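Local atomic coordinates of putative protease (Parabacteroides distasonis ATCC 8503, PDB entry 3KD4), a protein that is of unproven function but may be an exported protease. Residues 53-58 with 118-123; 190-195 with 415-420; 235-240 with 248-253; 392-397 with 429-434. All blocks are in the same frame, centred on the assembly; numbering follows the deposited sequence. Where two conformers were deposited one is given.

Interaction 1: 53-58 with 118-123; sequences DFQTLK and IITKPG
Thr-56 and Ile-119 form a hydrogen-bonded antiparallel pair, each N reaching the other's O at 2.9 Å, and just past the strands Lys-121 N donates to Phe-54 O at 2.9 Å, almost straight at 173°. In the non-hydrogen-bonded pair that lies between, Gln-55 and Thr-120 run side by side and bond through their side chains: Gln-55 NE2 donates a hydrogen bond to Thr-120 OG1 at 3.0 Å, and OG1 lies near the amide plane. The other amide atom, OE1, accepts from the backbone N of Asn-51, so both ends of the group are held and its rotation is fixed. The two segments belong to neighbouring antiparallel strands, 55-65 and 111-120, of an eight-stranded mixed sheet, and both fall in the DUF3857 range. Apolar contact is modest: Leu-57 CD1 lies 4.2 Å from Ile-118 CG1, on the face toward strand 45-50. On that same face the Ile-118 CG2 methyl lies against the Gln-55 amide, 3.7 Å from NE2. Beyond the strands, Lys-121 CG sits between its backbone N and carbonyl carbon (chi1 76°), near Phe-54 O and CD2, and CE follows 3.7 Å from Phe-54 CD2, while the ring also stacks with Tyr-124. A water links Lys-121 NZ to Asp-53 O.

Interaction 2: 190-195 with 415-420; sequences EAFQPK and NLFELP
Glu-418 OE2 is gripped by two groups: the backbone N of Lys-195 donates to it at 2.9 Å with an angle of 170°, coming from above the carboxylate plane, and Arg-349 adds a salt bridge. The other oxygen, OE1, accepts from Gln-478 and also lies 3.4 Å from Pro-194 CB. Chi1 of -171° sets CG anti to the backbone N, and the extended chain beyond it brings the carboxylate beside Pro-194. An alanine here would probably leave Arg-349, Gln-478 and Lys-195 N without their carboxylate acceptor and open a gap beside Pro-194. The backbones meet where Glu-418 N donates to Phe-192 O at 2.8 Å. At the other end, Glu-190 OE1 receives Asn-415 N at 2.9 Å through its syn lone pair, and Gln-193 NE2 folds back onto Glu-190 O. Apolar contacts fill in between: the side chains of Pro-194 and Leu-416 cross at about a right angle, CG 3.6 Å from CB, and Phe-192 CB lies 3.5 Å from Phe-417 CE1, the two side chains pointing the same way. The contact thus fastens the loop after strand 174-184 to strand 417-418, which pairs with strand 478-479 on its own account, while Phe-417 reaches helix 481-495 and meets Tyr-484 edge-to-face.

Interaction 3: 235-240 with 248-253; sequences QFLTDK and VNIIRD
Leu-237 and Thr-238 meet Ile-250 and Ile-251 in the packing of two consecutive helices joined by a short link: helix 244-258 lies against helix 228-238, the helix before it in the chain. No hydrogen bond passes between the segments, and only about 203 Å² is buried, so the contact rests largely on methyl groups. Its tighter part is at Thr-238, a buried residue whose CG2 touches Ile-251 CD1 at 3.8 Å and CG1 at 3.9 Å, the two side chains crossing at about a right angle. Thr-238 CG2 is anti to the carbonyl carbon, with OG1 at chi1 59°. In this rotamer OG1 bonds back to Ala-234 O in its own helix, which satisfies the hydroxyl and leaves the methyl facing the isoleucine. Helix 287-300 backs this part, since Ile-251 also touches Leu-294, Met-297 and Leu-298. The looser part lies at Leu-237 and Ile-250, both partly exposed, in contrast to the buried Thr-238 and Ile-251. There Leu-237 CB and Ile-250 CG2 are 4.0 Å apart, and Leu-237 CD1 stays 4.3 Å from Ile-251 CD1. The nearest approach on this side is to the backbone: Ile-250 CG2 lies 3.7 Å from Leu-237 O.

Interaction 4: 392-397 with 429-434; sequences CVLPAI and YTVTPA
Leu-394 lies over one face of the Tyr-429 ring. Its CB sits 3.8 Å from the ring centroid and 16° off the normal, a CH-pi contact, and the two methyls continue the cover toward the root of the ring: Leu-394 CD1 is 3.9 Å from Tyr-429 CD1, and Leu-394 CD2 is 4.0 Å from Tyr-429 CG. The leucine is thus a bump whose far branch fits the angle between two residues of strand 423-433, because the side chains of Leu-394 and Val-431 cross at about a right angle. Leu-394 CD2 and Val-431 CG2 are 3.5 Å apart, closer than carbon atoms usually come, which marks a tight spot. Pro-395, the next residue, slides past the ring in the opposite direction, with CD 3.8 Å from Tyr-429 CE2. Tyr-429 takes chi1 -62°, CG anti to its carbonyl carbon, and the ring reaches the loop that follows strand 389-393. There OH donates to Pro-395 O at 2.6 Å, with the oxygen at the ring edge in its plane and the donor tilted 34° from the carbonyl plane. An alanine in place of Tyr-429 would probably leave Pro-395 O without this donor and Leu-394 facing a gap. The contact packs the loop that leaves strand 389-393, an outer strand of the three-stranded sheet, against strand 423-433. Its one hydrogen bond satisfies a buried tyrosine hydroxyl and probably sets the ring's position in an otherwise apolar contact.

From the N terminus, interaction 1 closes first, bringing strand 111-120 back onto strand 55-65 within the eight-stranded sheet. Interaction 2 opens next, at the loop after strand 174-184, and closes only at 415-420, some 220 residues on. Interaction 3, a contact between consecutive helices, is nested inside that long loop and closes well before it. Interaction 4 opens at 392-397 and closes at 429-434, so it crosses interaction 2, the segments alternating along the chain. Interactions 1 and 4 lie on opposite sides of the chain's centre, their centres about 62 Å apart, while interaction 2 ties the stretch after the N-terminal sheet to the C-terminal region.

Interaction 1: 53-58 with 118-123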
# COMPACT_ATOMS: atom_id res chain seq x y z
N ASP A 53 25.18 6.27 6.12
CA ASP A 53 26.28 5.32 5.94
C ASP A 53 26.79 5.31 4.48
O ASP A 53 27.94 4.99 4.25
CB ASP A 53 25.87 3.92 6.32
CG ASP A 53 25.66 3.74 7.81
OD1 ASP A 53 26.06 4.61 8.62
OD2 ASP A 53 25.06 2.72 8.17
N PHE A 54 25.93 5.64 3.51
CA PHE A 54 26.36 5.66 2.11
C PHE A 54 25.92 6.89 1.35
O PHE A 54 26.30 7.05 0.16
CB PHE A 54 25.78 4.45 1.39
CG PHE A 54 26.29 3.12 1.93
CD1 PHE A 54 25.70 2.53 3.02
CD2 PHE A 54 27.37 2.49 1.33
CE1 PHE A 54 26.20 1.31 3.53
CE2 PHE A 54 27.85 1.27 1.84
CZ PHE A 54 27.27 0.69 2.92
N GLN A 55 25.14 7.77 1.98
CA GLN A 55 24.61 8.91 1.26
C GLN A 55 24.93 10.22 1.93
O GLN A 55 24.98 10.31 3.16
CB GLN A 55 23.09 8.80 1.08
CG GLN A 55 22.67 7.49 0.42
CD GLN A 55 21.18 7.38 0.19
OE1 GLN A 55 20.39 7.53 1.12
NE2 GLN A 55 20.79 7.12 -1.04
N THR A 56 25.09 11.25 1.12
CA THR A 56 25.14 12.59 1.70
C THR A 56 24.11 13.49 1.03
O THR A 56 23.79 13.36 -0.17
CB THR A 56 26.50 13.24 1.60
OG1 THR A 56 26.86 13.35 0.22
CG2 THR A 56 27.53 12.43 2.39
N LEU A 57 23.56 14.37 1.85
CA LEU A 57 22.55 15.33 1.43
C LEU A 57 23.22 16.65 1.18
O LEU A 57 23.93 17.15 2.02
CB LEU A 57 21.49 15.52 2.51
CG LEU A 57 20.38 16.57 2.28
CD1 LEU A 57 19.57 16.27 1.04
CD2 LEU A 57 19.47 16.60 3.56
N LYS A 58 23.00 17.22 0.01
CA LYS A 58 23.54 18.53 -0.29
C LYS A 58 22.41 19.46 -0.67
O LYS A 58 21.68 19.22 -1.64
CB LYS A 58 24.50 18.37 -1.44
CG LYS A 58 24.96 19.62 -2.10
CD LYS A 58 25.68 20.54 -1.16
CE LYS A 58 26.40 21.64 -1.95
NZ LYS A 58 27.04 21.02 -3.18
N ILE A 118 20.90 14.08 -3.29
CA ILE A 118 21.36 12.97 -2.48
C ILE A 118 22.43 12.25 -3.32
O ILE A 118 22.17 11.81 -4.44
CB ILE A 118 20.21 12.02 -2.15
CG1 ILE A 118 19.16 12.77 -1.30
CG2 ILE A 118 20.77 10.75 -1.45
CD1 ILE A 118 17.85 11.97 -1.07
N ILE A 119 23.64 12.18 -2.77
CA ILE A 119 24.78 11.58 -3.44
C ILE A 119 25.08 10.25 -2.76
O ILE A 119 25.31 10.21 -1.56
CB ILE A 119 25.98 12.50 -3.41
CG1 ILE A 119 25.62 13.81 -4.14
CG2 ILE A 119 27.24 11.81 -4.05
CD1 ILE A 119 26.21 14.98 -3.53
N THR A 120 25.07 9.19 -3.54
CA THR A 120 25.26 7.82 -3.01
C THR A 120 26.60 7.30 -3.48
O THR A 120 26.91 7.30 -4.67
CB THR A 120 24.16 6.91 -3.50
OG1 THR A 120 22.89 7.44 -3.10
CG2 THR A 120 24.32 5.51 -2.97
N LYS A 121 27.41 6.87 -2.52
CA LYS A 121 28.73 6.33 -2.82
C LYS A 121 28.66 4.94 -3.47
O LYS A 121 27.64 4.28 -3.40
CB LYS A 121 29.59 6.37 -1.56
CG LYS A 121 29.31 5.31 -0.53
CD LYS A 121 30.23 5.63 0.70
CE LYS A 121 30.46 4.45 1.61
NZ LYS A 121 31.28 4.91 2.79
N PRO A 122 29.76 4.50 -4.11
CA PRO A 122 29.74 3.18 -4.72
C PRO A 122 29.45 2.11 -3.70
O PRO A 122 29.73 2.29 -2.55
CB PRO A 122 31.17 3.01 -5.27
CG PRO A 122 31.70 4.36 -5.40
CD PRO A 122 31.05 5.17 -4.30
N GLY A 123 28.87 1.01 -4.12
CA GLY A 123 28.71 -0.15 -3.27
C GLY A 123 27.43 -0.22 -2.45
O GLY A 123 27.33 -1.04 -1.54
O HOH W 1 30.12 3.10 4.92
O HOH W 2 30.67 7.13 3.88

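Interaction 2: 190-195 with 415-420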
# COMPACT_ATOMS: atom_id res chain seq x y z
N GLU A 190 -10.92 11.73 -3.87
CA GLU A 190 -11.87 10.62 -3.69
C GLU A 190 -11.29 9.46 -2.92
O GLU A 190 -10.17 9.02 -3.17
CB GLU A 190 -12.38 10.09 -5.02
CG GLU A 190 -13.51 10.89 -5.54
CD GLU A 190 -14.00 10.47 -6.87
OE1 GLU A 190 -13.34 9.65 -7.55
OE2 GLU A 190 -15.06 10.98 -7.27
N ALA A 191 -12.08 8.91 -2.01
CA ALA A 191 -11.68 7.70 -1.29
C ALA A 191 -11.83 6.50 -2.21
O ALA A 191 -12.52 6.58 -3.22
CB ALA A 191 -12.52 7.53 0.01
N PHE A 192 -11.20 5.39 -1.86
CA PHE A 192 -11.40 4.10 -2.55
C PHE A 192 -11.08 4.09 -4.05
O PHE A 192 -11.64 3.31 -4.82
CB PHE A 192 -12.84 3.60 -2.30
CG PHE A 192 -13.27 3.76 -0.89
CD1 PHE A 192 -12.60 3.08 0.13
CD2 PHE A 192 -14.32 4.58 -0.56
CE1 PHE A 192 -13.00 3.23 1.45
CE2 PHE A 192 -14.70 4.72 0.74
CZ PHE A 192 -14.05 4.05 1.75
N GLN A 193 -10.14 4.94 -4.44
CA GLN A 193 -9.56 4.83 -5.76
C GLN A 193 -8.66 3.58 -5.80
O GLN A 193 -8.24 3.08 -4.75
CB GLN A 193 -8.71 6.07 -6.06
CG GLN A 193 -9.55 7.34 -6.16
CD GLN A 193 -8.68 8.56 -6.44
OE1 GLN A 193 -8.17 8.71 -7.54
NE2 GLN A 193 -8.51 9.42 -5.45
N PRO A 194 -8.37 3.09 -7.00
CA PRO A 194 -7.52 1.92 -7.09
C PRO A 194 -6.17 2.14 -6.43
O PRO A 194 -5.60 3.23 -6.48
CB PRO A 194 -7.35 1.70 -8.60
CG PRO A 194 -8.40 2.46 -9.22
CD PRO A 194 -8.76 3.58 -8.32
N LYS A 195 -5.68 1.10 -5.77
CA LYS A 195 -4.39 1.14 -5.14
C LYS A 195 -3.32 1.59 -6.14
O LYS A 195 -2.46 2.42 -5.81
CB LYS A 195 -4.04 -0.24 -4.59
CG LYS A 195 -2.68 -0.30 -3.92
CD LYS A 195 -2.44 -1.68 -3.30
CE LYS A 195 -1.08 -1.75 -2.60
NZ LYS A 195 -1.02 -3.01 -1.79
N ASN A 415 -13.74 8.94 -10.38
CA ASN A 415 -12.66 7.97 -10.59
C ASN A 415 -13.12 6.55 -10.37
O ASN A 415 -14.19 6.32 -9.82
CB ASN A 415 -11.50 8.29 -9.66
CG ASN A 415 -10.87 9.61 -9.99
OD1 ASN A 415 -11.15 10.63 -9.36
ND2 ASN A 415 -10.07 9.62 -11.02
N LEU A 416 -12.31 5.60 -10.82
CA LEU A 416 -12.56 4.20 -10.53
C LEU A 416 -12.71 4.00 -9.06
O LEU A 416 -12.03 4.64 -8.27
CB LEU A 416 -11.44 3.31 -11.01
CG LEU A 416 -11.29 3.16 -12.53
CD1 LEU A 416 -10.10 2.23 -12.82
CD2 LEU A 416 -12.57 2.60 -13.16
N PHE A 417 -13.62 3.08 -8.74
CA PHE A 417 -13.93 2.68 -7.39
C PHE A 417 -13.43 1.26 -7.17
O PHE A 417 -13.73 0.39 -7.98
CB PHE A 417 -15.45 2.74 -7.24
CG PHE A 417 -15.94 2.39 -5.89
CD1 PHE A 417 -15.59 3.16 -4.81
CD2 PHE A 417 -16.77 1.30 -5.70
CE1 PHE A 417 -16.05 2.83 -3.54
CE2 PHE A 417 -17.24 0.98 -4.40
CZ PHE A 417 -16.86 1.75 -3.34
N GLU A 418 -12.67 1.02 -6.11
CA GLU A 418 -12.06 -0.31 -5.88
C GLU A 418 -12.32 -0.82 -4.51
O GLU A 418 -12.14 -0.10 -3.53
CB GLU A 418 -10.52 -0.23 -6.09
CG GLU A 418 -9.79 -1.58 -6.09
CD GLU A 418 -8.32 -1.41 -6.41
OE1 GLU A 418 -7.98 -1.52 -7.59
OE2 GLU A 418 -7.52 -1.13 -5.49
N LEU A 419 -12.73 -2.09 -4.42
CA LEU A 419 -12.97 -2.74 -3.14
C LEU A 419 -11.70 -3.44 -2.67
O LEU A 419 -10.90 -3.88 -3.50
CB LEU A 419 -14.06 -3.78 -3.30
CG LEU A 419 -15.39 -3.35 -3.91
CD1 LEU A 419 -16.31 -4.57 -3.87
CD2 LEU A 419 -16.00 -2.18 -3.12
N PRO A 420 -11.51 -3.58 -1.35
CA PRO A 420 -10.32 -4.27 -0.85
C PRO A 420 -10.26 -5.74 -1.31
O PRO A 420 -9.18 -6.26 -1.56
CB PRO A 420 -10.48 -4.19 0.67
CG PRO A 420 -11.48 -3.16 0.93
CD PRO A 420 -12.35 -3.06 -0.26

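Interaction 3: 235-240 with 248-253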
# COMPACT_ATOMS: atom_id res chain seq x y z
N GLN A 235 13.88 -26.94 11.95
CA GLN A 235 13.84 -28.39 12.05
C GLN A 235 13.47 -28.87 13.46
O GLN A 235 12.57 -29.69 13.61
CB GLN A 235 15.17 -29.00 11.60
CG GLN A 235 15.45 -28.69 10.14
CD GLN A 235 16.84 -29.10 9.72
OE1 GLN A 235 17.72 -29.35 10.55
NE2 GLN A 235 17.04 -29.18 8.41
N PHE A 236 14.11 -28.33 14.48
CA PHE A 236 13.74 -28.66 15.85
C PHE A 236 12.27 -28.36 16.12
O PHE A 236 11.60 -29.15 16.78
CB PHE A 236 14.58 -27.89 16.87
CG PHE A 236 16.03 -28.28 16.90
CD1 PHE A 236 16.47 -29.46 16.36
CD2 PHE A 236 16.95 -27.46 17.52
CE1 PHE A 236 17.83 -29.81 16.42
CE2 PHE A 236 18.29 -27.81 17.59
CZ PHE A 236 18.73 -28.97 17.05
N LEU A 237 11.78 -27.24 15.61
CA LEU A 237 10.41 -26.81 15.89
C LEU A 237 9.38 -27.72 15.26
O LEU A 237 8.26 -27.79 15.74
CB LEU A 237 10.16 -25.39 15.37
CG LEU A 237 10.62 -24.26 16.26
CD1 LEU A 237 10.69 -22.96 15.46
CD2 LEU A 237 9.75 -24.16 17.52
N THR A 238 9.74 -28.39 14.17
CA THR A 238 8.76 -29.12 13.38
C THR A 238 9.06 -30.63 13.34
O THR A 238 8.41 -31.35 12.60
CB THR A 238 8.70 -28.58 11.93
OG1 THR A 238 9.99 -28.69 11.33
CG2 THR A 238 8.28 -27.13 11.91
N ASP A 239 10.05 -31.08 14.11
CA ASP A 239 10.42 -32.49 14.08
C ASP A 239 9.31 -33.43 14.56
O ASP A 239 9.17 -34.51 14.02
CB ASP A 239 11.76 -32.75 14.80
CG ASP A 239 11.68 -32.59 16.30
OD1 ASP A 239 10.58 -32.73 16.89
OD2 ASP A 239 12.73 -32.34 16.92
N LYS A 240 8.50 -33.02 15.53
CA LYS A 240 7.40 -33.87 16.02
C LYS A 240 6.26 -33.98 14.99
O LYS A 240 5.71 -35.08 14.80
CB LYS A 240 6.86 -33.33 17.35
N VAL A 248 3.98 -25.77 8.55
CA VAL A 248 3.83 -24.38 8.09
C VAL A 248 3.26 -23.53 9.23
O VAL A 248 3.76 -22.44 9.54
CB VAL A 248 2.93 -24.26 6.80
CG1 VAL A 248 2.63 -22.77 6.47
CG2 VAL A 248 3.56 -25.00 5.60
N ASN A 249 2.23 -24.04 9.89
CA ASN A 249 1.60 -23.27 10.97
C ASN A 249 2.55 -22.97 12.11
O ASN A 249 2.56 -21.87 12.63
CB ASN A 249 0.39 -24.02 11.51
CG ASN A 249 -0.67 -24.27 10.45
OD1 ASN A 249 -0.70 -23.60 9.40
ND2 ASN A 249 -1.55 -25.23 10.73
N ILE A 250 3.35 -23.96 12.49
CA ILE A 250 4.31 -23.79 13.57
C ILE A 250 5.31 -22.67 13.20
O ILE A 250 5.53 -21.74 13.99
CB ILE A 250 5.04 -25.12 13.88
CG1 ILE A 250 4.07 -26.10 14.58
CG2 ILE A 250 6.28 -24.87 14.76
CD1 ILE A 250 4.59 -27.56 14.70
N ILE A 251 5.84 -22.72 11.98
CA ILE A 251 6.86 -21.76 11.55
C ILE A 251 6.25 -20.35 11.43
O ILE A 251 6.75 -19.39 12.01
CB ILE A 251 7.54 -22.19 10.24
CG1 ILE A 251 8.26 -23.55 10.40
CG2 ILE A 251 8.52 -21.08 9.74
CD1 ILE A 251 9.39 -23.57 11.40
N ARG A 252 5.16 -20.24 10.69
CA ARG A 252 4.45 -18.98 10.53
C ARG A 252 4.08 -18.35 11.87
O ARG A 252 4.30 -17.17 12.09
CB ARG A 252 3.18 -19.21 9.71
CG ARG A 252 2.51 -17.96 9.21
CD ARG A 252 1.11 -18.26 8.63
NE ARG A 252 0.30 -18.86 9.68
CZ ARG A 252 -0.15 -20.11 9.71
NH1 ARG A 252 0.05 -20.95 8.68
NH2 ARG A 252 -0.84 -20.53 10.78
N ASP A 253 3.51 -19.14 12.77
CA ASP A 253 3.08 -18.61 14.07
C ASP A 253 4.27 -18.22 14.91
O ASP A 253 4.22 -17.19 15.58
CB ASP A 253 2.24 -19.64 14.83
CG ASP A 253 0.88 -19.86 14.18
OD1 ASP A 253 0.46 -19.01 13.36
OD2 ASP A 253 0.23 -20.88 14.48

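Interaction 4: 392-397 with 429-434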
# COMPACT_ATOMS: atom_id res chain seq x y z
N CYS A 392 -35.90 -2.41 17.97
CA CYS A 392 -34.79 -3.34 18.15
C CYS A 392 -33.77 -3.16 17.02
O CYS A 392 -34.04 -3.52 15.89
CB CYS A 392 -35.35 -4.76 18.11
SG CYS A 392 -34.11 -6.05 18.28
N VAL A 393 -32.61 -2.58 17.33
CA VAL A 393 -31.55 -2.44 16.34
C VAL A 393 -30.67 -3.68 16.42
O VAL A 393 -30.05 -3.93 17.44
CB VAL A 393 -30.74 -1.15 16.56
CG1 VAL A 393 -29.68 -0.96 15.45
CG2 VAL A 393 -31.68 0.05 16.58
N LEU A 394 -30.68 -4.51 15.38
CA LEU A 394 -29.82 -5.69 15.36
C LEU A 394 -28.36 -5.19 15.25
O LEU A 394 -28.06 -4.36 14.40
CB LEU A 394 -30.18 -6.60 14.19
CG LEU A 394 -31.60 -7.14 14.15
CD1 LEU A 394 -31.94 -7.74 12.77
CD2 LEU A 394 -31.82 -8.13 15.31
N PRO A 395 -27.46 -5.66 16.13
CA PRO A 395 -26.12 -5.05 16.10
C PRO A 395 -25.33 -5.35 14.83
O PRO A 395 -25.40 -6.45 14.31
CB PRO A 395 -25.43 -5.66 17.32
CG PRO A 395 -26.17 -6.92 17.60
CD PRO A 395 -27.59 -6.70 17.18
N ALA A 396 -24.59 -4.37 14.33
CA ALA A 396 -23.69 -4.59 13.19
C ALA A 396 -22.53 -5.44 13.64
O ALA A 396 -22.12 -5.37 14.80
CB ALA A 396 -23.19 -3.27 12.67
N ILE A 397 -21.99 -6.25 12.74
CA ILE A 397 -20.75 -6.96 13.02
C ILE A 397 -19.59 -6.06 12.60
O ILE A 397 -19.82 -5.04 11.95
CB ILE A 397 -20.67 -8.30 12.29
CG1 ILE A 397 -20.51 -8.11 10.77
CG2 ILE A 397 -21.89 -9.14 12.61
CD1 ILE A 397 -20.12 -9.36 10.04
N TYR A 429 -29.19 -13.53 12.97
CA TYR A 429 -29.58 -13.00 14.28
C TYR A 429 -30.68 -13.89 14.84
O TYR A 429 -31.60 -14.24 14.12
CB TYR A 429 -30.10 -11.57 14.18
CG TYR A 429 -29.12 -10.56 13.66
CD1 TYR A 429 -28.99 -10.31 12.30
CD2 TYR A 429 -28.31 -9.87 14.53
CE1 TYR A 429 -28.07 -9.39 11.83
CE2 TYR A 429 -27.38 -8.94 14.08
CZ TYR A 429 -27.27 -8.70 12.72
OH TYR A 429 -26.35 -7.78 12.28
N THR A 430 -30.56 -14.30 16.10
CA THR A 430 -31.67 -14.98 16.74
C THR A 430 -32.21 -14.01 17.78
O THR A 430 -31.51 -13.61 18.72
CB THR A 430 -31.27 -16.33 17.36
OG1 THR A 430 -30.78 -17.20 16.32
CG2 THR A 430 -32.49 -17.00 18.01
N VAL A 431 -33.45 -13.59 17.55
CA VAL A 431 -34.06 -12.56 18.35
C VAL A 431 -35.14 -13.20 19.22
O VAL A 431 -36.04 -13.86 18.71
CB VAL A 431 -34.68 -11.47 17.45
CG1 VAL A 431 -35.33 -10.43 18.32
CG2 VAL A 431 -33.62 -10.86 16.54
N THR A 432 -35.02 -13.00 20.53
CA THR A 432 -36.06 -13.45 21.46
C THR A 432 -36.77 -12.24 22.09
O THR A 432 -36.27 -11.63 23.03
CB THR A 432 -35.51 -14.38 22.53
OG1 THR A 432 -34.87 -15.50 21.91
CG2 THR A 432 -36.67 -14.90 23.44
N PRO A 433 -37.93 -11.87 21.53
CA PRO A 433 -38.70 -10.78 22.15
C PRO A 433 -39.42 -11.21 23.45
O PRO A 433 -39.75 -12.39 23.61
CB PRO A 433 -39.73 -10.43 21.08
CG PRO A 433 -39.90 -11.71 20.28
CD PRO A 433 -38.62 -12.48 20.38
N ALA A 434 -39.68 -10.23 24.32
CA ALA A 434 -40.49 -10.45 25.54
C ALA A 434 -41.88 -10.97 25.20
O ALA A 434 -42.40 -10.74 24.10
CB ALA A 434 -40.61 -9.15 26.32